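Long-range contacts in flagellar hook-associated protein (Burkholderia pseudomallei, PDB 4UT1), which probably serves as a structural component of the bacterial flagellum, at the junction between the hook and the filament: residues Q182-N187 with P238-N243; A244-A249 with K265-S270; T498-A503 with M529-T534. All blocks are in the same frame, centred on the assembly; numbering follows the deposited sequence.

How the contacts relate
From the N terminus, contact 1 comes first. It closes a loop that runs from Gln182-Asn187, on helix 134-193, through helix 201-215 and two strands to Pro238-Asn243. Contact 2 starts at the next residue and closes a much shorter loop, tying strand 244-252 to Lys265-Ser270. Their centres lie about 11 Å apart, and strands 238-241 and 244-252 are neighbours in one antiparallel sheet. Contact 3 follows far along the chain and joins two strands of the D3 domain. Its centre is about 80 Å from that of contact 1 and about 73 Å from that of contact 2. The three loops stand in series, without nesting or crossing.

Contact 1 of 3, residues Q182-N187 with P238-N243; sequences QIAQLN and PLVVGN
Val240 sets CG1 opposite its backbone N (chi1 175°) and CG2 beside that N, and this fork spreads the two methyls over the helical turn of Ile183, Ala184 and Asn187. In Asn187 the CG atom stands beside the backbone N (chi1 -78°), which turns the amide to the loop at Gly242. Asn187 ND2 donates to Gly242 O at 2.7 Å. The bond is nearly straight (165°). The oxygen lies close to the plane of the Asn187 amide, while ND2 is tilted out of the carbonyl plane of Gly242. ND2 also bonds to Tyr229 O, and OD1 of Asn187 to Arg207 NH1. These partners fix the rotation of a buried amide and satisfy both of its ends.

The contact packs helix 134-193, in a stretch predicted to be coiled coil, against a six-stranded antiparallel sheet. Strand 238-241 is interrupted by a classic beta bulge: Leu239 and Val240 share one partner, Val231, on the next strand.

Val240 CG2 touches Ile183 CG2 at 3.9 Å, the two side chains crossing nearly at a right angle. Val240 CG1 reaches the other way, toward Ala184 CA, and comes within 3.4 Å of Asn187 ND2. Ala184 fits against the turn that leads to the next strand. Its CB lies 3.7 Å from Asn243 C. Its carbonyl O receives a CA-H...O contact from Asn243 CA at 3.6 Å. The side chain of Asn243 leads away from this helical turn, and its ND2 bonds to Glu188 OE1.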
# COMPACT_ATOMS: atom_id res chain seq x y z
N GLN A 182 -2.84 -41.55 -14.67
CA GLN A 182 -3.82 -42.30 -15.45
C GLN A 182 -3.42 -42.40 -16.91
O GLN A 182 -3.56 -43.45 -17.54
CB GLN A 182 -5.20 -41.67 -15.36
CG GLN A 182 -5.86 -41.75 -14.01
CD GLN A 182 -7.20 -41.02 -14.01
OE1 GLN A 182 -7.84 -40.88 -15.06
NE2 GLN A 182 -7.62 -40.54 -12.84
N ILE A 183 -2.93 -41.29 -17.45
CA ILE A 183 -2.54 -41.22 -18.84
C ILE A 183 -1.28 -42.07 -19.11
O ILE A 183 -1.19 -42.76 -20.13
CB ILE A 183 -2.31 -39.76 -19.27
CG1 ILE A 183 -3.65 -39.00 -19.28
CG2 ILE A 183 -1.64 -39.69 -20.64
CD1 ILE A 183 -3.52 -37.48 -19.25
N ALA A 184 -0.31 -42.04 -18.19
CA ALA A 184 0.85 -42.92 -18.32
C ALA A 184 0.40 -44.38 -18.27
O ALA A 184 0.87 -45.21 -19.06
CB ALA A 184 1.87 -42.65 -17.23
N GLN A 185 -0.50 -44.70 -17.34
CA GLN A 185 -1.03 -46.06 -17.20
C GLN A 185 -1.71 -46.50 -18.49
O GLN A 185 -1.55 -47.65 -18.93
CB GLN A 185 -2.02 -46.15 -16.03
CG GLN A 185 -1.37 -46.25 -14.64
CD GLN A 185 -2.39 -46.23 -13.50
OE1 GLN A 185 -3.13 -47.19 -13.30
NE2 GLN A 185 -2.44 -45.13 -12.76
N LEU A 186 -2.46 -45.59 -19.10
CA LEU A 186 -3.19 -45.87 -20.32
C LEU A 186 -2.27 -46.01 -21.53
O LEU A 186 -2.52 -46.86 -22.39
CB LEU A 186 -4.25 -44.79 -20.57
CG LEU A 186 -5.42 -44.88 -19.59
CD1 LEU A 186 -6.34 -43.65 -19.64
CD2 LEU A 186 -6.23 -46.15 -19.83
N ASN A 187 -1.21 -45.20 -21.60
CA ASN A 187 -0.19 -45.38 -22.62
C ASN A 187 0.32 -46.83 -22.64
O ASN A 187 0.41 -47.45 -23.70
CB ASN A 187 0.99 -44.42 -22.39
CG ASN A 187 0.68 -43.00 -22.86
OD1 ASN A 187 -0.23 -42.79 -23.67
ND2 ASN A 187 1.44 -42.03 -22.36
N PRO A 238 7.55 -31.61 -18.60
CA PRO A 238 6.84 -32.85 -18.93
C PRO A 238 5.90 -33.29 -17.81
O PRO A 238 6.23 -33.14 -16.63
CB PRO A 238 7.97 -33.87 -19.14
CG PRO A 238 9.13 -33.32 -18.39
CD PRO A 238 9.00 -31.81 -18.45
N LEU A 239 4.75 -33.84 -18.19
CA LEU A 239 3.83 -34.44 -17.23
C LEU A 239 3.72 -35.94 -17.46
O LEU A 239 3.64 -36.73 -16.52
CB LEU A 239 2.45 -33.81 -17.33
CG LEU A 239 2.36 -32.34 -16.92
CD1 LEU A 239 0.92 -31.94 -16.97
CD2 LEU A 239 2.95 -32.11 -15.52
N VAL A 240 3.69 -36.32 -18.73
CA VAL A 240 3.68 -37.73 -19.13
C VAL A 240 4.67 -37.95 -20.25
O VAL A 240 4.70 -37.20 -21.23
CB VAL A 240 2.29 -38.19 -19.61
CG1 VAL A 240 2.38 -39.64 -20.13
CG2 VAL A 240 1.26 -38.08 -18.51
N VAL A 241 5.49 -38.98 -20.10
CA VAL A 241 6.40 -39.41 -21.15
C VAL A 241 6.31 -40.92 -21.22
O VAL A 241 6.79 -41.61 -20.32
CB VAL A 241 7.85 -38.99 -20.89
CG1 VAL A 241 8.78 -39.62 -21.92
CG2 VAL A 241 7.98 -37.47 -20.91
N GLY A 242 5.66 -41.43 -22.26
CA GLY A 242 5.39 -42.86 -22.39
C GLY A 242 4.60 -43.39 -21.21
O GLY A 242 3.51 -42.91 -20.92
N ASN A 243 5.16 -44.38 -20.52
CA ASN A 243 4.44 -45.01 -19.40
C ASN A 243 4.94 -44.52 -18.05
O ASN A 243 4.69 -45.16 -17.03
CB ASN A 243 4.54 -46.55 -19.49
CG ASN A 243 5.99 -47.05 -19.48
OD1 ASN A 243 6.91 -46.33 -19.09
ND2 ASN A 243 6.18 -48.30 -19.91

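Contact 2 of 3, residues A244-A249 with K265-S270; sequences ASYQLA and KGVAGS. With EDO (1,2-ethanediol), chain E.
Tyr246 lays one face of its ring under Val267. The Val267 CG1 methyl sits 4.0 Å from the ring centroid and 16° off the ring normal, a CH-pi contact. It is displaced toward the hydroxyl end, and CZ of Tyr246 is its nearest ring atom. The ring reaches this place with CG beside the Tyr246 backbone N (chi1 -70°). The CD2 side of the ring slants toward the peptide of Gly266, with Tyr246 CD2 3.6 Å from Gly266 C.

The Gln247 chain bends at chi2, and its CG meets Ala268 CB at 3.6 Å. Ala249 CB rests against the middle of the Lys265 chain, 3.8 Å from Lys265 CD. Beyond that point the lysine bends, and its end leads away.

The backbones are held by three hydrogen bonds. Ala268 N donates to Ser245 O at 2.8 Å, almost straight. Gln247 N donates to Gly266 O at 3.2 Å, and Lys265 N to Gln247 O at 3.1 Å. Tyr246 and Val267 form an antiparallel, non-hydrogen-bonded pair between the first two of these bonds, and their side chains diverge as they leave the backbone. The chain changes direction at Gly266, and Val267 to Ser270 then make a type II beta turn with Gly269 in its third position.

Ser245 OG shares a hydrogen bond of 2.8 Å with O2 of a bound 1,2-ethanediol, probably from the crystallisation liquor. The diol also bonds to Thr180 OG1 and Asn177 O, so it bridges the strand to helix 134-193. Leu248 packs on Val173 and Ile176 of that same helix, while Tyr246 touches Pro238 and Val241 of strand 238-241 and pairs by its backbone with Leu239.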
# COMPACT_ATOMS: atom_id res chain seq x y z
N ALA A 244 5.63 -43.37 -18.05
CA ALA A 244 6.03 -42.70 -16.82
C ALA A 244 5.30 -41.35 -16.70
O ALA A 244 4.99 -40.71 -17.69
CB ALA A 244 7.54 -42.49 -16.79
N SER A 245 5.01 -40.96 -15.47
CA SER A 245 4.45 -39.63 -15.24
C SER A 245 5.31 -38.83 -14.26
O SER A 245 6.11 -39.40 -13.51
CB SER A 245 3.01 -39.74 -14.72
OG SER A 245 2.98 -40.17 -13.36
N TYR A 246 5.16 -37.51 -14.30
CA TYR A 246 5.88 -36.62 -13.40
C TYR A 246 4.93 -36.04 -12.35
O TYR A 246 3.82 -35.64 -12.68
CB TYR A 246 6.54 -35.47 -14.18
CG TYR A 246 7.72 -35.83 -15.06
CD1 TYR A 246 7.54 -36.60 -16.20
CD2 TYR A 246 9.00 -35.37 -14.76
CE1 TYR A 246 8.61 -36.92 -17.01
CE2 TYR A 246 10.08 -35.69 -15.58
CZ TYR A 246 9.87 -36.46 -16.70
OH TYR A 246 10.93 -36.78 -17.52
N GLN A 247 5.38 -35.99 -11.11
CA GLN A 247 4.56 -35.46 -10.02
C GLN A 247 4.81 -33.98 -9.78
O GLN A 247 5.95 -33.56 -9.66
CB GLN A 247 4.84 -36.22 -8.73
CG GLN A 247 3.91 -37.40 -8.50
CD GLN A 247 3.57 -37.57 -7.03
OE1 GLN A 247 2.42 -37.86 -6.68
NE2 GLN A 247 4.56 -37.38 -6.16
N LEU A 248 3.74 -33.20 -9.71
CA LEU A 248 3.86 -31.81 -9.28
C LEU A 248 3.59 -31.75 -7.79
O LEU A 248 2.94 -32.64 -7.23
CB LEU A 248 2.88 -30.91 -10.04
CG LEU A 248 2.98 -30.95 -11.57
CD1 LEU A 248 1.90 -30.09 -12.19
CD2 LEU A 248 4.38 -30.52 -12.06
N ALA A 249 4.07 -30.69 -7.14
CA ALA A 249 3.71 -30.44 -5.76
C ALA A 249 3.52 -28.95 -5.53
O ALA A 249 3.99 -28.12 -6.31
CB ALA A 249 4.77 -30.99 -4.82
N LYS A 265 8.81 -32.48 -8.94
CA LYS A 265 9.69 -33.28 -8.10
C LYS A 265 10.34 -34.41 -8.90
O LYS A 265 10.92 -35.33 -8.33
CB LYS A 265 8.91 -33.86 -6.91
CG LYS A 265 8.18 -32.81 -6.08
CD LYS A 265 7.78 -33.34 -4.71
CE LYS A 265 9.00 -33.62 -3.85
NZ LYS A 265 9.82 -32.39 -3.61
N GLY A 266 10.26 -34.31 -10.22
CA GLY A 266 10.81 -35.33 -11.10
C GLY A 266 9.78 -36.40 -11.41
O GLY A 266 8.59 -36.20 -11.20
N VAL A 267 10.22 -37.55 -11.90
CA VAL A 267 9.29 -38.64 -12.19
C VAL A 267 8.66 -39.15 -10.91
O VAL A 267 9.29 -39.16 -9.85
CB VAL A 267 9.97 -39.83 -12.90
CG1 VAL A 267 10.46 -39.41 -14.26
CG2 VAL A 267 11.11 -40.35 -12.05
N ALA A 268 7.40 -39.58 -11.03
CA ALA A 268 6.67 -40.10 -9.89
C ALA A 268 7.25 -41.44 -9.43
O ALA A 268 7.68 -42.25 -10.25
CB ALA A 268 5.19 -40.26 -10.23
N GLY A 269 7.26 -41.64 -8.11
CA GLY A 269 7.69 -42.89 -7.52
C GLY A 269 9.18 -43.03 -7.32
O GLY A 269 9.66 -44.10 -6.94
N SER A 270 9.94 -41.97 -7.56
CA SER A 270 11.39 -42.08 -7.58
C SER A 270 12.01 -42.19 -6.18
O SER A 270 11.47 -41.68 -5.20
CB SER A 270 12.01 -40.90 -8.32
OG SER A 270 11.67 -39.68 -7.67
C1 EDO E . 1.39 -38.85 -9.36
O1 EDO E . 0.32 -39.78 -9.27
C2 EDO E . 2.20 -39.05 -10.63
O2 EDO E . 1.63 -38.34 -11.74

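Contact 3 of 3, residues T498-A503 with M529-T534; sequences TTVTIA and MTISST
Met529 pushes its CG into the hollow between Ile502 and Val500. Met529 CG lies 3.9 Å from Ile502 CG1 and a little farther from Val500 CG1. Its CG stands beside the backbone N (chi1 -72°), which lays the start of the chain alongside Ile502, pointing the same way. The chain then bends, and its end leads away. Further along, Ile531 lies against Thr498 and, more loosely, Val500. Its CG2 methyl comes obliquely against Thr498, 3.7 Å from Thr498 CB, while its CG1 branch turns toward Val500.

The two strands run antiparallel, with 154° between their N-to-C directions, as neighbours in a five-stranded sheet of the D3 domain. Thr499 pairs with Ser532, and Thr501 with Thr530, each by two backbone hydrogen bonds. Thr499 N to Ser532 O is short, at 2.6 Å.

The other face carries Thr499, Thr501, Thr530 and Ser532. A water sits in the notch among three of them. It donates to Thr499 O at 2.8 Å. It also bonds to Thr501 OG1 and, at 2.7 Å, to Ser532 OG. At the end of the pair the side chains of Thr534 and Thr499 cross at about a right angle, with their OG1 atoms 2.7 Å apart. Thr499 OG1 also bonds to Asn511 OD1, Thr501 OG1 to Ser509 OG and Thr530 OG1 to Ser547 OG, which links this face to the flanking strands.

Val500, Met529 and Ile531 are buried and apolar, so their face probably looks into the domain interior, while the partly exposed hydroxyl face meets water.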
# COMPACT_ATOMS: atom_id res chain seq x y z
N THR A 498 16.26 33.54 14.98
CA THR A 498 15.24 33.08 14.07
C THR A 498 15.39 33.78 12.74
O THR A 498 16.04 34.82 12.62
CB THR A 498 13.82 33.30 14.62
OG1 THR A 498 13.54 34.71 14.71
CG2 THR A 498 13.67 32.69 16.01
N THR A 499 14.77 33.18 11.74
CA THR A 499 14.68 33.78 10.42
C THR A 499 13.21 34.02 10.11
O THR A 499 12.40 33.10 10.24
CB THR A 499 15.33 32.90 9.35
OG1 THR A 499 16.75 32.89 9.54
CG2 THR A 499 15.02 33.42 7.95
N VAL A 500 12.87 35.25 9.75
CA VAL A 500 11.49 35.58 9.41
C VAL A 500 11.33 35.59 7.89
O VAL A 500 12.06 36.28 7.16
CB VAL A 500 11.07 36.96 10.01
CG1 VAL A 500 9.66 37.31 9.60
CG2 VAL A 500 11.18 36.95 11.53
N THR A 501 10.38 34.80 7.40
CA THR A 501 10.12 34.76 5.96
C THR A 501 8.77 35.35 5.67
O THR A 501 7.76 34.88 6.19
CB THR A 501 10.18 33.33 5.40
OG1 THR A 501 11.50 32.81 5.58
CG2 THR A 501 9.85 33.32 3.92
N ILE A 502 8.75 36.39 4.85
CA ILE A 502 7.50 37.01 4.44
C ILE A 502 7.08 36.46 3.09
O ILE A 502 7.85 36.51 2.13
CB ILE A 502 7.61 38.55 4.37
CG1 ILE A 502 8.07 39.12 5.71
CG2 ILE A 502 6.28 39.15 3.95
CD1 ILE A 502 9.56 38.98 5.98
N ALA A 503 5.87 35.92 3.03
CA ALA A 503 5.36 35.34 1.80
C ALA A 503 5.23 36.42 0.73
O ALA A 503 4.97 37.59 1.03
CB ALA A 503 4.02 34.66 2.04
N MET A 529 3.75 35.85 7.71
CA MET A 529 5.10 35.59 8.18
C MET A 529 5.30 34.20 8.76
O MET A 529 4.42 33.66 9.43
CB MET A 529 5.49 36.63 9.22
CG MET A 529 5.74 38.00 8.63
SD MET A 529 5.88 39.25 9.91
CE MET A 529 4.17 39.38 10.44
N THR A 530 6.47 33.63 8.50
CA THR A 530 6.85 32.39 9.16
C THR A 530 8.13 32.62 9.95
O THR A 530 9.09 33.21 9.46
CB THR A 530 7.05 31.25 8.16
OG1 THR A 530 5.78 30.92 7.58
CG2 THR A 530 7.60 30.02 8.86
N ILE A 531 8.12 32.19 11.21
CA ILE A 531 9.29 32.34 12.06
C ILE A 531 9.98 30.98 12.23
O ILE A 531 9.43 30.07 12.84
CB ILE A 531 8.92 32.93 13.42
CG1 ILE A 531 8.24 34.29 13.22
CG2 ILE A 531 10.15 33.08 14.31
CD1 ILE A 531 7.53 34.81 14.46
N SER A 532 11.18 30.85 11.68
CA SER A 532 11.93 29.59 11.74
C SER A 532 13.26 29.80 12.46
O SER A 532 13.83 30.90 12.45
CB SER A 532 12.19 29.04 10.34
OG SER A 532 11.08 29.21 9.47
N SER A 533 13.76 28.73 13.08
CA SER A 533 15.10 28.76 13.63
C SER A 533 16.09 28.90 12.49
O SER A 533 16.06 28.12 11.52
CB SER A 533 15.38 27.49 14.44
OG SER A 533 16.70 27.51 14.94
N THR A 534 16.97 29.89 12.58
CA THR A 534 17.97 30.10 11.55
C THR A 534 18.87 28.87 11.42
O THR A 534 19.12 28.39 10.32
CB THR A 534 18.80 31.35 11.86
OG1 THR A 534 17.93 32.49 11.91
CG2 THR A 534 19.87 31.56 10.80
O HOH W 1 11.42 31.58 8.16
O HOH W 2 5.83 32.98 4.88